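Local coordinates for protein thermospermine synthase (Medicago truncatula, PDB 6BQ6) that probably transfers an aminopropyl group from decarboxylated S-adenosylmethionine to spermidine, making the tetraamine thermospermine, which is bound in this structure, at residues I86-L91 with G113-E118; F106-G111 with D176-D181. All coordinates share one frame; numbering follows the deposited sequence.

How the interactions relate
Helix 84-98 comes first, then strand 104-107 with its glycine-rich turn, then helix 114-120, and strand 175-181 much later. Interaction 1 closes the short loop, bringing the helix after strand 104-107 against the one before it. Interaction 2 closes the longer loop, pairing strand 104-107 and its turn with 176-181. Their segments alternate along the chain, so the two closures cross, and both helices of interaction 1 pack on the sheet that interaction 2 helps to build. The two meet at Asp181, whose carboxylate probably hydrogen-bonds to Tyr87 and Thr115, beside the bound thermospermine.

Interaction 1 (I86-L91 with G113-E118); sequences IYHECL and GSTARE. With TER (N-(3-amino-propyl)-N-(5-aminopropyl)-1,4-diaminobutane), chain F.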
ATOM      1  N   ILE B  86      -2.411  23.274  15.514  1.00 18.37           N
ATOM      2  CA  ILE B  86      -2.884  22.607  16.703  1.00 18.85           C
ATOM      3  C   ILE B  86      -1.684  22.177  17.579  1.00 18.83           C
ATOM      4  O   ILE B  86      -1.691  22.448  18.781  1.00 17.75           O
ATOM      5  CB  ILE B  86      -3.758  21.395  16.367  1.00 19.51           C
ATOM      6  CG1 ILE B  86      -4.934  21.816  15.490  1.00 19.87           C
ATOM      7  CG2 ILE B  86      -4.269  20.698  17.632  1.00 19.74           C
ATOM      8  CD1 ILE B  86      -5.781  20.656  15.056  1.00 21.00           C
ATOM      9  N   TYR B  87      -0.710  21.486  16.979  1.00 18.47           N
ATOM     10  CA  TYR B  87       0.412  20.987  17.714  1.00 17.88           C
ATOM     11  C   TYR B  87       1.188  22.193  18.296  1.00 17.44           C
ATOM     12  O   TYR B  87       1.591  22.165  19.450  1.00 16.80           O
ATOM     13  CB  TYR B  87       1.324  20.144  16.787  1.00 18.99           C
ATOM     14  CG  TYR B  87       2.624  19.784  17.424  1.00 18.75           C
ATOM     15  CD1 TYR B  87       2.773  18.609  18.171  1.00 19.82           C
ATOM     16  CD2 TYR B  87       3.738  20.602  17.275  1.00 18.77           C
ATOM     17  CE1 TYR B  87       3.993  18.305  18.774  1.00 20.19           C
ATOM     18  CE2 TYR B  87       4.932  20.317  17.885  1.00 19.30           C
ATOM     19  CZ  TYR B  87       5.058  19.161  18.619  1.00 20.83           C
ATOM     20  OH  TYR B  87       6.279  18.860  19.209  1.00 22.37           O
ATOM     21  N   HIS B  88       1.408  23.216  17.489  1.00 17.22           N
ATOM     22  CA  HIS B  88       2.261  24.292  17.959  1.00 17.40           C
ATOM     23  C   HIS B  88       1.571  25.204  18.965  1.00 17.03           C
ATOM     24  O   HIS B  88       2.215  25.670  19.896  1.00 17.29           O
ATOM     25  CB  HIS B  88       2.867  25.028  16.786  1.00 17.79           C
ATOM     26  CG  HIS B  88       3.846  24.188  16.041  1.00 18.85           C
ATOM     27  ND1 HIS B  88       3.551  23.576  14.840  1.00 20.04           N
ATOM     28  CD2 HIS B  88       5.077  23.733  16.404  1.00 18.92           C
ATOM     29  CE1 HIS B  88       4.587  22.842  14.463  1.00 20.03           C
ATOM     30  NE2 HIS B  88       5.530  22.937  15.387  1.00 19.81           N
ATOM     31  N   GLU B  89       0.279  25.455  18.819  1.00 17.08           N
ATOM     32  CA  GLU B  89      -0.446  26.195  19.855  1.00 18.16           C
ATOM     33  C   GLU B  89      -0.520  25.425  21.165  1.00 18.16           C
ATOM     34  O   GLU B  89      -0.306  26.000  22.227  1.00 18.19           O
ATOM     35  CB  GLU B  89      -1.851  26.548  19.424  1.00 18.92           C
ATOM     36  CG  GLU B  89      -1.930  27.692  18.415  1.00 19.78           C
ATOM     37  CD  GLU B  89      -3.346  28.135  18.127  1.00 22.02           C
ATOM     38  OE1 GLU B  89      -4.296  27.783  18.884  1.00 22.45           O
ATOM     39  OE2 GLU B  89      -3.529  28.887  17.132  1.00 23.16           O
ATOM     40  N   CYS B  90      -0.786  24.118  21.083  1.00 17.39           N
ATOM     41  CA  CYS B  90      -0.801  23.268  22.294  1.00 17.63           C
ATOM     42  C   CYS B  90       0.557  23.160  22.969  1.00 17.28           C
ATOM     43  O   CYS B  90       0.613  23.174  24.206  1.00 17.94           O
ATOM     44  CB  CYS B  90      -1.324  21.877  22.041  1.00 17.95           C
ATOM     45  SG  CYS B  90      -3.104  21.846  21.698  1.00 19.82           S
ATOM     46  N   LEU B  91       1.622  23.075  22.186  1.00 17.12           N
ATOM     47  CA  LEU B  91       2.975  22.967  22.722  1.00 16.79           C
ATOM     48  C   LEU B  91       3.380  24.232  23.465  1.00 16.59           C
ATOM     49  O   LEU B  91       4.015  24.161  24.497  1.00 16.72           O
ATOM     50  CB  LEU B  91       3.997  22.730  21.635  1.00 16.03           C
ATOM     51  CG  LEU B  91       5.523  22.710  21.963  1.00 16.27           C
ATOM     52  CD1 LEU B  91       5.822  21.577  22.956  1.00 16.79           C
ATOM     53  CD2 LEU B  91       6.346  22.617  20.728  1.00 16.72           C
ATOM     54  N   GLY B 113      10.519  26.262  12.809  1.00 22.97           N
ATOM     55  CA  GLY B 113      10.210  27.648  13.023  1.00 22.71           C
ATOM     56  C   GLY B 113       8.832  27.875  13.609  1.00 21.79           C
ATOM     57  O   GLY B 113       8.514  28.999  13.980  1.00 21.23           O
ATOM     58  N   SER B 114       7.989  26.832  13.654  1.00 21.05           N
ATOM     59  CA  SER B 114       6.631  26.998  14.099  1.00 20.38           C
ATOM     60  C   SER B 114       6.467  27.216  15.599  1.00 19.75           C
ATOM     61  O   SER B 114       5.609  27.943  16.064  1.00 19.12           O
ATOM     62  CB  SER B 114       5.740  25.874  13.606  1.00 20.83           C
ATOM     63  OG  SER B 114       5.765  25.801  12.209  1.00 22.41           O
ATOM     64  N   THR B 115       7.304  26.537  16.382  1.00 19.77           N
ATOM     65  CA  THR B 115       7.344  26.758  17.793  1.00 18.81           C
ATOM     66  C   THR B 115       7.773  28.177  18.089  1.00 18.75           C
ATOM     67  O   THR B 115       7.141  28.841  18.878  1.00 18.48           O
ATOM     68  CB  THR B 115       8.264  25.722  18.422  1.00 19.45           C
ATOM     69  OG1 THR B 115       7.685  24.437  18.171  1.00 20.10           O
ATOM     70  CG2 THR B 115       8.407  25.916  19.887  1.00 20.14           C
ATOM     71  N   ALA B 116       8.849  28.604  17.446  1.00 18.85           N
ATOM     72  CA  ALA B 116       9.323  29.960  17.568  1.00 19.68           C
ATOM     73  C   ALA B 116       8.200  30.951  17.182  1.00 19.04           C
ATOM     74  O   ALA B 116       7.969  31.919  17.885  1.00 20.34           O
ATOM     75  CB  ALA B 116      10.536  30.188  16.693  1.00 20.02           C
ATOM     76  N   ARG B 117       7.536  30.678  16.066  1.00 18.82           N
ATOM     77  CA  ARG B 117       6.451  31.551  15.589  1.00 19.95           C
ATOM     78  C   ARG B 117       5.401  31.763  16.689  1.00 20.75           C
ATOM     79  O   ARG B 117       4.989  32.901  16.990  1.00 19.86           O
ATOM     80  CB  ARG B 117       5.787  30.930  14.360  1.00 20.27           C
ATOM     81  CG  ARG B 117       4.622  31.737  13.850  1.00 20.77           C
ATOM     82  CD  ARG B 117       3.853  30.914  12.872  1.00 21.94           C
ATOM     83  NE  ARG B 117       3.084  29.857  13.512  1.00 22.06           N
ATOM     84  CZ  ARG B 117       2.988  28.600  13.089  1.00 22.73           C
ATOM     85  NH1 ARG B 117       3.694  28.153  12.054  1.00 23.05           N
ATOM     86  NH2 ARG B 117       2.153  27.752  13.731  1.00 22.98           N
ATOM     87  N   GLU B 118       4.934  30.655  17.293  1.00 19.45           N
ATOM     88  CA  GLU B 118       3.929  30.807  18.336  1.00 20.20           C
ATOM     89  C   GLU B 118       4.440  31.549  19.583  1.00 19.78           C
ATOM     90  O   GLU B 118       3.732  32.318  20.185  1.00 19.48           O
ATOM     91  CB  GLU B 118       3.333  29.450  18.719  1.00 20.36           C
ATOM     92  CG  GLU B 118       2.550  28.792  17.600  1.00 21.13           C
ATOM     93  CD  GLU B 118       1.383  29.658  17.087  1.00 22.58           C
ATOM     94  OE1 GLU B 118       0.647  30.270  17.865  1.00 21.27           O
ATOM     95  OE2 GLU B 118       1.194  29.714  15.849  1.00 25.05           O
TER
HETATM   96  N1  TER F 402      12.572  17.298  15.405  1.00 54.71           N
HETATM   97  C2  TER F 402      11.565  18.322  15.585  1.00 51.61           C
HETATM   98  C3  TER F 402      10.543  17.867  16.623  1.00 48.87           C
HETATM   99  C4  TER F 402       9.669  16.735  16.151  1.00 47.73           C
HETATM  100  N5  TER F 402       8.564  16.528  17.059  1.00 49.96           N
HETATM  101  C6  TER F 402       7.207  16.517  16.563  1.00 47.19           C
HETATM  102  C7  TER F 402       6.347  15.523  17.328  1.00 47.30           C
HETATM  103  C8  TER F 402       5.165  15.128  16.462  1.00 47.09           C
HETATM  104  N9  TER F 402       5.455  14.006  15.595  1.00 45.86           N
HETATM  105  C10 TER F 402       4.420  13.551  14.702  1.00 45.94           C
HETATM  106  C11 TER F 402       4.481  12.080  14.357  1.00 46.42           C
HETATM  107  C12 TER F 402       3.154  11.702  13.700  1.00 47.80           C
HETATM  108  C13 TER F 402       3.193  10.357  12.991  1.00 49.60           C
HETATM  109  N14 TER F 402       3.963   9.382  13.744  1.00 52.92           N
HETATM  110  O   HOH W   1      -1.648  29.783  15.256  1.00 31.91           O
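Tyr87 and Ser114 enclose the His88 ring, Tyr87 with its CD2 edge and Ser114, from the other helix, with CB over the opposite face. The phenol end of Tyr87 passes along the thermospermine chain, OH lying 3.7 Å from TER C6, and its hydroxyl is bound to Asp181. His88 is the knob of the contact, set among Ser114, Thr115, Arg117 and Glu118. With CG anti to its carbonyl carbon (chi1 -68°), the ring reaches in between Ser114 and Thr115 of helix 114-120, and Ser114 CB sits 3.3 Å from the His88 ring centroid, a CH-pi contact almost on the ring normal. At the ring edge His88 CD2 meets Thr115 OG1 at 3.2 Å, the hydroxyl itself being hydrogen-bonded to Asp181. ND1 is held by Glu84, which also pairs with Arg117. An alanine at His88 would probably open a gap between Tyr87 and Ser114 and deprive Glu84 of one of its partners. One residue on, OE2 of Glu89 comes within 4.5 Å of the like-charged OE1 of Glu118. A water donates to Glu89 OE2 (2.8 Å) and Glu118 OE2 and probably eases the repulsion. Arg117, its NH1 hydrogen-bonded to Asn148, is likely to help, gripping Glu118 OE2 side-on through NE and NH2, while Arg121 pairs with OE1 of Glu118; Glu89 accepts backbone N-H bonds from Tyr289 (to OE1) and Arg288 (to OE2). Leu91 CD2 meets Thr115 OG1 at 3.4 Å. The helices, inclined at 55°, lie against strand 175-181, where Leu91 and Thr115 touch Val179, and strand 243-251 packs against Ile86, Tyr87 and Cys90.

Interaction 2 (F106-G111 with D176-D181); sequences FIMGGG and DVIVGD. With TER (N-(3-amino-propyl)-N-(5-aminopropyl)-1,4-diaminobutane), chain F.
Phe106-Gly110 and Val177-Asp181 run parallel, joined by five backbone hydrogen bonds that alternate in direction from Phe106 N to Val177 O (3.2 Å) as far as Gly110 N to Asp181 O (3.1 Å), the shortest, Met108 N to Val179 O at 2.7 Å, lying mid-ladder. On one face of the sheet Phe106 meets Ile178 through its CB, 4.1 Å from Ile178 CG1, while its ring turns away, the ring edge meeting Met108 CG. Met108 CG also lies against Ile178 CG2, and the chain then bends at chi3 (-64°), which brings Met108 CE over Gly180 CA (3.9 Å). Helix 197-204 packs on this face through Phe199 and Leu204. Ile107 and Val179 lie on the other face, under helix 114-120, and Ile107 CG2 runs alongside Asp181 CB.

This is the central strand pair of the Rossmann-like methyltransferase-type fold shared by aminopropyltransferases, and the turn after the first strand is its glycine-rich loop. Gly109 and Gly110 have positive phi. A side chain on Gly109 would collide with Asp181 O; one on Gly110 would be crowded by Ile107 CG2 and jammed against the carbonyl O of Gly109. Asp181 OD2 lies 3.4 Å from Gly110 CA. Asp181 CG stands anti to its backbone N (chi1 -166°), directing the carboxylate into the pocket, its two oxygens engaged by Tyr87 and Thr115. Asp181 OD1 lies 3.9 Å from thermospermine N5, near but not hydrogen-bonded in this product complex; Asp181 is the predicted proton acceptor. Gly110 O faces the ligand at C2.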
ATOM      1  N   PHE B 106      13.862  29.086  25.857  1.00 18.64           N
ATOM      2  CA  PHE B 106      14.801  28.220  25.155  1.00 18.66           C
ATOM      3  C   PHE B 106      14.027  27.041  24.559  1.00 17.94           C
ATOM      4  O   PHE B 106      13.262  26.411  25.274  1.00 18.52           O
ATOM      5  CB  PHE B 106      15.822  27.697  26.164  1.00 19.86           C
ATOM      6  CG  PHE B 106      16.945  26.919  25.566  1.00 20.32           C
ATOM      7  CD1 PHE B 106      16.849  25.571  25.414  1.00 20.67           C
ATOM      8  CD2 PHE B 106      18.159  27.542  25.277  1.00 21.24           C
ATOM      9  CE1 PHE B 106      17.885  24.833  24.865  1.00 21.07           C
ATOM     10  CE2 PHE B 106      19.237  26.813  24.763  1.00 21.36           C
ATOM     11  CZ  PHE B 106      19.111  25.458  24.573  1.00 21.35           C
ATOM     12  N   ILE B 107      14.206  26.819  23.268  1.00 17.71           N
ATOM     13  CA  ILE B 107      13.598  25.664  22.596  1.00 18.10           C
ATOM     14  C   ILE B 107      14.652  24.566  22.404  1.00 18.68           C
ATOM     15  O   ILE B 107      15.665  24.808  21.733  1.00 18.69           O
ATOM     16  CB  ILE B 107      13.038  25.987  21.226  1.00 17.69           C
ATOM     17  CG1 ILE B 107      12.081  27.202  21.254  1.00 17.94           C
ATOM     18  CG2 ILE B 107      12.286  24.747  20.722  1.00 18.17           C
ATOM     19  CD1 ILE B 107      11.850  27.829  19.889  1.00 18.25           C
ATOM     20  N   MET B 108      14.434  23.354  22.962  1.00 18.51           N
ATOM     21  CA  MET B 108      15.211  22.202  22.592  1.00 20.11           C
ATOM     22  C   MET B 108      14.613  21.604  21.350  1.00 20.47           C
ATOM     23  O   MET B 108      13.507  21.039  21.418  1.00 19.83           O
ATOM     24  CB  MET B 108      15.221  21.161  23.727  1.00 20.97           C
ATOM     25  CG  MET B 108      15.486  21.759  25.086  1.00 22.26           C
ATOM     26  SD  MET B 108      15.845  20.443  26.261  1.00 25.91           S
ATOM     27  CE  MET B 108      14.315  19.535  26.321  1.00 24.53           C
ATOM     28  N   GLY B 109      15.295  21.748  20.221  1.00 20.30           N
ATOM     29  CA  GLY B 109      14.815  21.259  18.921  1.00 21.85           C
ATOM     30  C   GLY B 109      14.070  22.352  18.223  1.00 23.30           C
ATOM     31  O   GLY B 109      14.554  23.448  18.068  1.00 25.87           O
ATOM     32  N   GLY B 110      12.854  22.056  17.826  1.00 24.51           N
ATOM     33  CA  GLY B 110      12.067  22.941  16.985  1.00 27.34           C
ATOM     34  C   GLY B 110      12.485  22.741  15.533  1.00 31.11           C
ATOM     35  O   GLY B 110      12.117  21.700  14.875  1.00 37.64           O
ATOM     36  N   GLY B 111      13.256  23.697  15.038  1.00 28.50           N
ATOM     37  CA  GLY B 111      13.854  23.619  13.717  1.00 26.73           C
ATOM     38  C   GLY B 111      12.962  24.105  12.615  1.00 25.88           C
ATOM     39  O   GLY B 111      13.396  24.753  11.721  1.00 26.25           O
ATOM     40  N   ASP B 176      12.682  31.619  31.530  1.00 21.21           N
ATOM     41  CA  ASP B 176      11.331  31.527  32.086  1.00 21.80           C
ATOM     42  C   ASP B 176      10.580  30.296  31.647  1.00 20.88           C
ATOM     43  O   ASP B 176       9.849  29.698  32.437  1.00 20.37           O
ATOM     44  CB  ASP B 176      10.541  32.792  31.724  1.00 22.11           C
ATOM     45  CG  ASP B 176      11.181  34.048  32.308  1.00 23.82           C
ATOM     46  OD1 ASP B 176      11.412  34.056  33.530  1.00 24.11           O
ATOM     47  OD2 ASP B 176      11.424  35.002  31.545  1.00 24.13           O
ATOM     48  N   VAL B 177      10.755  29.904  30.388  1.00 19.96           N
ATOM     49  CA  VAL B 177      10.122  28.661  29.898  1.00 19.69           C
ATOM     50  C   VAL B 177      11.185  27.953  29.066  1.00 19.21           C
ATOM     51  O   VAL B 177      11.966  28.605  28.372  1.00 19.08           O
ATOM     52  CB  VAL B 177       8.846  28.938  29.033  1.00 19.96           C
ATOM     53  CG1 VAL B 177       8.219  27.654  28.547  1.00 20.45           C
ATOM     54  CG2 VAL B 177       7.797  29.705  29.806  1.00 21.19           C
ATOM     55  N   ILE B 178      11.244  26.622  29.175  1.00 17.36           N
ATOM     56  CA  ILE B 178      12.050  25.806  28.257  1.00 16.97           C
ATOM     57  C   ILE B 178      11.058  24.832  27.612  1.00 17.25           C
ATOM     58  O   ILE B 178      10.180  24.213  28.277  1.00 16.92           O
ATOM     59  CB  ILE B 178      13.171  25.051  29.001  1.00 17.29           C
ATOM     60  CG1 ILE B 178      14.169  26.066  29.542  1.00 17.33           C
ATOM     61  CG2 ILE B 178      13.901  24.094  28.059  1.00 17.45           C
ATOM     62  CD1 ILE B 178      15.185  25.488  30.498  1.00 17.56           C
ATOM     63  N   VAL B 179      11.196  24.708  26.305  1.00 17.48           N
ATOM     64  CA  VAL B 179      10.258  23.985  25.453  1.00 17.13           C
ATOM     65  C   VAL B 179      10.989  22.790  24.821  1.00 18.38           C
ATOM     66  O   VAL B 179      11.984  22.978  24.095  1.00 19.28           O
ATOM     67  CB  VAL B 179       9.698  24.874  24.351  1.00 16.74           C
ATOM     68  CG1 VAL B 179       8.732  24.044  23.453  1.00 17.32           C
ATOM     69  CG2 VAL B 179       8.968  26.086  24.952  1.00 17.15           C
ATOM     70  N   GLY B 180      10.534  21.576  25.104  1.00 17.62           N
ATOM     71  CA  GLY B 180      11.017  20.380  24.440  1.00 18.52           C
ATOM     72  C   GLY B 180      10.212  20.121  23.181  1.00 18.73           C
ATOM     73  O   GLY B 180       9.054  19.710  23.268  1.00 18.17           O
ATOM     74  N   ASP B 181      10.847  20.309  22.030  1.00 18.95           N
ATOM     75  CA  ASP B 181      10.238  20.025  20.752  1.00 19.99           C
ATOM     76  C   ASP B 181      11.172  19.081  19.980  1.00 19.93           C
ATOM     77  O   ASP B 181      11.596  19.377  18.898  1.00 21.35           O
ATOM     78  CB  ASP B 181       9.997  21.307  20.014  1.00 19.72           C
ATOM     79  CG  ASP B 181       9.064  21.157  18.837  1.00 21.30           C
ATOM     80  OD1 ASP B 181       8.464  20.104  18.646  1.00 23.16           O
ATOM     81  OD2 ASP B 181       8.975  22.126  18.071  1.00 24.94           O
TER
HETATM   82  N1  TER F 402      12.572  17.298  15.405  1.00 54.71           N
HETATM   83  C2  TER F 402      11.565  18.322  15.585  1.00 51.61           C
HETATM   84  C3  TER F 402      10.543  17.867  16.623  1.00 48.87           C
HETATM   85  C4  TER F 402       9.669  16.735  16.151  1.00 47.73           C
HETATM   86  N5  TER F 402       8.564  16.528  17.059  1.00 49.96           N
HETATM   87  C6  TER F 402       7.207  16.517  16.563  1.00 47.19           C
HETATM   88  C7  TER F 402       6.347  15.523  17.328  1.00 47.30           C
HETATM   89  C8  TER F 402       5.165  15.128  16.462  1.00 47.09           C
HETATM   90  N9  TER F 402       5.455  14.006  15.595  1.00 45.86           N
HETATM   91  C10 TER F 402       4.420  13.551  14.702  1.00 45.94           C
HETATM   92  C11 TER F 402       4.481  12.080  14.357  1.00 46.42           C
HETATM   93  C12 TER F 402       3.154  11.702  13.700  1.00 47.80           C
HETATM   94  C13 TER F 402       3.193  10.357  12.991  1.00 49.60           C
HETATM   95  N14 TER F 402       3.963   9.382  13.744  1.00 52.92           N